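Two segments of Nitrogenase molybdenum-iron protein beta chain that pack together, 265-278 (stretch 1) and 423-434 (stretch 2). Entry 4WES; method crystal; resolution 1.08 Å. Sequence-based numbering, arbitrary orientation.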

# COMPACT_ATOMS: atom_id res chain seq x y z
N ARG B 265 26.09 -7.29 8.02
CA ARG B 265 24.67 -7.24 8.29
C ARG B 265 23.88 -7.52 7.00
O ARG B 265 24.32 -7.19 5.89
CB ARG B 265 24.32 -5.87 8.76
CG ARG B 265 24.62 -5.67 10.18
CD ARG B 265 24.03 -4.34 10.67
NE ARG B 265 24.31 -4.32 12.05
CZ ARG B 265 24.27 -3.27 12.82
NH1 ARG B 265 23.99 -2.09 12.33
NH2 ARG B 265 24.55 -3.42 14.10
N THR B 266 22.70 -8.09 7.18
CA THR B 266 21.76 -8.10 6.07
C THR B 266 21.65 -6.68 5.52
O THR B 266 21.44 -5.76 6.31
CB THR B 266 20.38 -8.57 6.57
OG1 THR B 266 20.51 -9.85 7.20
CG2 THR B 266 19.41 -8.65 5.44
N PRO B 267 21.76 -6.50 4.19
CA PRO B 267 21.89 -5.12 3.71
C PRO B 267 20.52 -4.45 3.56
O PRO B 267 19.97 -4.39 2.46
CB PRO B 267 22.65 -5.28 2.36
CG PRO B 267 22.32 -6.68 1.93
CD PRO B 267 22.29 -7.48 3.22
N ILE B 268 19.99 -3.98 4.69
CA ILE B 268 18.76 -3.20 4.76
C ILE B 268 19.10 -1.82 5.26
O ILE B 268 19.70 -1.68 6.33
CB ILE B 268 17.70 -3.88 5.66
CG1 ILE B 268 17.32 -5.26 5.12
CG2 ILE B 268 16.47 -2.98 5.80
CD1 ILE B 268 16.47 -6.08 6.06
N GLY B 269 18.68 -0.80 4.51
CA GLY B 269 18.91 0.59 4.90
C GLY B 269 20.20 1.17 4.38
O GLY B 269 20.88 0.59 3.52
N VAL B 270 20.57 2.33 4.93
CA VAL B 270 21.69 3.09 4.39
C VAL B 270 23.02 2.46 4.79
O VAL B 270 23.78 2.00 3.93
CB VAL B 270 21.64 4.58 4.80
CG1 VAL B 270 22.82 5.34 4.19
CG2 VAL B 270 20.32 5.23 4.42
N SER B 271 23.35 2.45 6.08
CA SER B 271 24.66 1.96 6.50
C SER B 271 24.86 0.51 6.16
O SER B 271 25.96 0.12 5.74
CB SER B 271 24.92 2.24 7.97
OG SER B 271 24.03 1.52 8.81
N ALA B 272 23.84 -0.32 6.30
CA ALA B 272 24.04 -1.75 6.03
C ALA B 272 24.24 -2.01 4.53
O ALA B 272 25.02 -2.86 4.16
CB ALA B 272 22.90 -2.57 6.60
N THR B 273 23.53 -1.29 3.66
CA THR B 273 23.81 -1.43 2.23
C THR B 273 25.18 -0.84 1.90
O THR B 273 25.97 -1.46 1.16
CB THR B 273 22.72 -0.83 1.35
OG1 THR B 273 21.47 -1.45 1.70
CG2 THR B 273 23.00 -1.08 -0.11
N ASP B 274 25.49 0.33 2.44
CA ASP B 274 26.80 0.93 2.24
C ASP B 274 27.90 -0.04 2.63
O ASP B 274 28.91 -0.16 1.93
CB ASP B 274 26.94 2.19 3.10
CG ASP B 274 26.20 3.42 2.57
OD1 ASP B 274 25.63 3.39 1.45
OD2 ASP B 274 26.21 4.43 3.33
N GLU B 275 27.75 -0.71 3.78
CA GLU B 275 28.80 -1.64 4.25
C GLU B 275 28.99 -2.82 3.29
O GLU B 275 30.11 -3.32 3.07
CB GLU B 275 28.47 -2.13 5.65
CG GLU B 275 28.68 -1.03 6.69
CD GLU B 275 27.80 -1.12 7.94
OE1 GLU B 275 27.13 -2.16 8.21
OE2 GLU B 275 27.78 -0.08 8.67
N PHE B 276 27.91 -3.31 2.70
CA PHE B 276 27.96 -4.36 1.69
C PHE B 276 28.68 -3.88 0.44
O PHE B 276 29.58 -4.56 -0.04
CB PHE B 276 26.50 -4.82 1.40
CG PHE B 276 26.36 -5.70 0.20
CD1 PHE B 276 26.78 -7.02 0.23
CD2 PHE B 276 25.79 -5.23 -0.95
CE1 PHE B 276 26.63 -7.83 -0.89
CE2 PHE B 276 25.64 -6.03 -2.07
CZ PHE B 276 26.08 -7.33 -2.04
N ILE B 277 28.29 -2.73 -0.10
CA ILE B 277 28.93 -2.21 -1.30
C ILE B 277 30.43 -1.95 -1.03
O ILE B 277 31.30 -2.29 -1.86
CB ILE B 277 28.23 -0.92 -1.77
CG1 ILE B 277 26.80 -1.21 -2.20
CG2 ILE B 277 28.99 -0.23 -2.90
CD1 ILE B 277 26.63 -2.17 -3.34
N MET B 278 30.75 -1.38 0.11
CA MET B 278 32.18 -1.14 0.45
C MET B 278 32.96 -2.43 0.58
O MET B 278 34.11 -2.51 0.14
CB MET B 278 32.32 -0.30 1.71
CG MET B 278 31.83 1.14 1.57
SD MET B 278 32.70 2.10 0.36
CE MET B 278 32.01 1.46 -1.17
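Stretch 2 (423-434) PKVGYKGAIRLV

Each stretch consists of a non-regular lead-in (loop or turn) followed by the first turns of a helix. In stretch 1, Gly-269 (phi/psi 90/-167°) occupies the N-cap position, right before helix 270-278. In stretch 2, Pro-423 to Val-425 lead into a helix that runs on through Val-434. The two helices are nearly antiparallel, with an angle of 169° between their N-to-C directions and a closest axial approach of 9.6 Å. Contact is concentrated near their N-terminal ends, where the CA atoms of Ile-268 and Val-425 lie 4.7 Å apart, those of Gly-269 and Ala-430 5.3 Å, and those of Thr-273 and Gly-426 5.4 Å.

The backbones are joined directly by a hydrogen bond from Gly-426 N to Pro-267 O (2.8 Å, 159° at the hydrogen). Water 1 adds a bridge: it accepts from Gly-269 N (2.9 Å) and donates to Lys-424 O and Gly-426 O (both 2.8 Å), thereby tying the two lead-ins together.

Tyr-427, in the m rotamer, has the largest area covered by the opposing stretch. Its CA-to-CB bond points sideways, but the phenol reaches helix 270-278, where Tyr-427 OH donates to Asp-274 OD1 at 2.6 Å. Thr-273 CG2 sits over one face of the ring, 3.5 Å from its centroid and 13° off the normal, a CH-pi contact. The hydroxyl of Thr-273 is turned back to its own stretch, with Thr-273 OG1 donating to Gly-269 O (2.8 Å). Farther along the helix, Ile-277 CG1 approaches Tyr-427 CE2 at 4.2 Å.

Ile-268 extends the apolar contact, its CG1 lying 4.1 Å from Val-425 CG1 and its CG2 3.9 Å from Leu-433 CD1, while its CD1 meets the aliphatic Lys-424 CD at 3.7 Å. Ala-430 CB packs against Gly-269 CA at 4.3 Å.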

# COMPACT_ATOMS: atom_id res chain seq x y z
N PRO B 423 12.07 -6.56 -3.25
CA PRO B 423 13.15 -6.71 -2.31
C PRO B 423 12.98 -5.74 -1.14
O PRO B 423 12.36 -4.68 -1.32
CB PRO B 423 14.38 -6.29 -3.13
CG PRO B 423 13.85 -5.29 -4.11
CD PRO B 423 12.47 -5.82 -4.46
N LYS B 424 13.53 -6.12 0.02
CA LYS B 424 13.75 -5.23 1.12
C LYS B 424 15.19 -4.79 1.28
O LYS B 424 15.44 -3.87 2.04
CB LYS B 424 13.25 -5.86 2.46
CG LYS B 424 14.08 -7.09 2.91
CD LYS B 424 13.68 -7.77 4.22
CE LYS B 424 13.56 -9.30 4.09
NZ LYS B 424 12.77 -9.87 5.22
N VAL B 425 16.10 -5.48 0.60
CA VAL B 425 17.52 -5.18 0.69
C VAL B 425 17.98 -4.18 -0.36
O VAL B 425 17.30 -3.94 -1.37
CB VAL B 425 18.37 -6.47 0.58
CG1 VAL B 425 18.05 -7.42 1.71
CG2 VAL B 425 18.24 -7.14 -0.79
N GLY B 426 19.16 -3.65 -0.15
CA GLY B 426 19.75 -2.70 -1.08
C GLY B 426 19.13 -1.33 -1.01
O GLY B 426 18.20 -1.06 -0.25
N TYR B 427 19.65 -0.40 -1.82
CA TYR B 427 19.04 0.91 -1.91
C TYR B 427 17.65 0.81 -2.50
O TYR B 427 16.73 1.52 -2.05
CB TYR B 427 19.94 1.87 -2.71
CG TYR B 427 21.35 1.92 -2.18
CD1 TYR B 427 21.64 2.36 -0.89
CD2 TYR B 427 22.43 1.54 -2.97
CE1 TYR B 427 22.94 2.39 -0.39
CE2 TYR B 427 23.72 1.57 -2.49
CZ TYR B 427 23.98 2.00 -1.21
OH TYR B 427 25.27 2.01 -0.74
N LYS B 428 17.46 -0.07 -3.47
CA LYS B 428 16.17 -0.29 -4.09
C LYS B 428 15.11 -0.76 -3.08
O LYS B 428 13.98 -0.28 -3.04
CB LYS B 428 16.33 -1.35 -5.19
CG LYS B 428 15.08 -1.74 -5.95
CD LYS B 428 15.26 -2.76 -7.10
CE LYS B 428 13.86 -3.12 -7.63
NZ LYS B 428 13.81 -4.30 -8.54
N GLY B 429 15.49 -1.73 -2.25
CA GLY B 429 14.60 -2.24 -1.24
C GLY B 429 14.31 -1.21 -0.16
O GLY B 429 13.18 -1.12 0.35
N ALA B 430 15.30 -0.40 0.18
CA ALA B 430 15.11 0.66 1.16
C ALA B 430 14.10 1.69 0.67
O ALA B 430 13.27 2.17 1.45
CB ALA B 430 16.44 1.33 1.47
N ILE B 431 14.17 2.04 -0.62
CA ILE B 431 13.21 2.96 -1.21
C ILE B 431 11.80 2.39 -1.06
O ILE B 431 10.86 3.09 -0.68
CB ILE B 431 13.59 3.23 -2.68
CG1 ILE B 431 14.82 4.13 -2.73
CG2 ILE B 431 12.42 3.83 -3.47
CD1 ILE B 431 15.48 4.19 -4.13
N ARG B 432 11.63 1.11 -1.39
CA ARG B 432 10.33 0.47 -1.27
C ARG B 432 9.82 0.50 0.16
O ARG B 432 8.63 0.76 0.41
CB ARG B 432 10.39 -0.96 -1.77
CG ARG B 432 10.60 -1.09 -3.28
CD ARG B 432 9.31 -0.92 -4.09
NE ARG B 432 8.22 -1.80 -3.66
CZ ARG B 432 6.98 -1.77 -4.13
NH1 ARG B 432 6.61 -0.91 -5.08
NH2 ARG B 432 6.08 -2.62 -3.65
N LEU B 433 10.70 0.26 1.13
CA LEU B 433 10.33 0.32 2.55
C LEU B 433 9.87 1.71 2.96
O LEU B 433 8.87 1.85 3.69
CB LEU B 433 11.47 -0.15 3.44
CG LEU B 433 11.71 -1.65 3.50
CD1 LEU B 433 13.03 -1.93 4.19
CD2 LEU B 433 10.55 -2.39 4.17
N VAL B 434 10.60 2.76 2.56
CA VAL B 434 10.19 4.08 2.96
C VAL B 434 8.84 4.45 2.36
O VAL B 434 8.00 5.05 3.02
CB VAL B 434 11.24 5.15 2.59
CG1 VAL B 434 10.79 6.55 2.96
CG2 VAL B 434 12.56 4.81 3.28
O HOH W 1 17.28 -1.82 2.24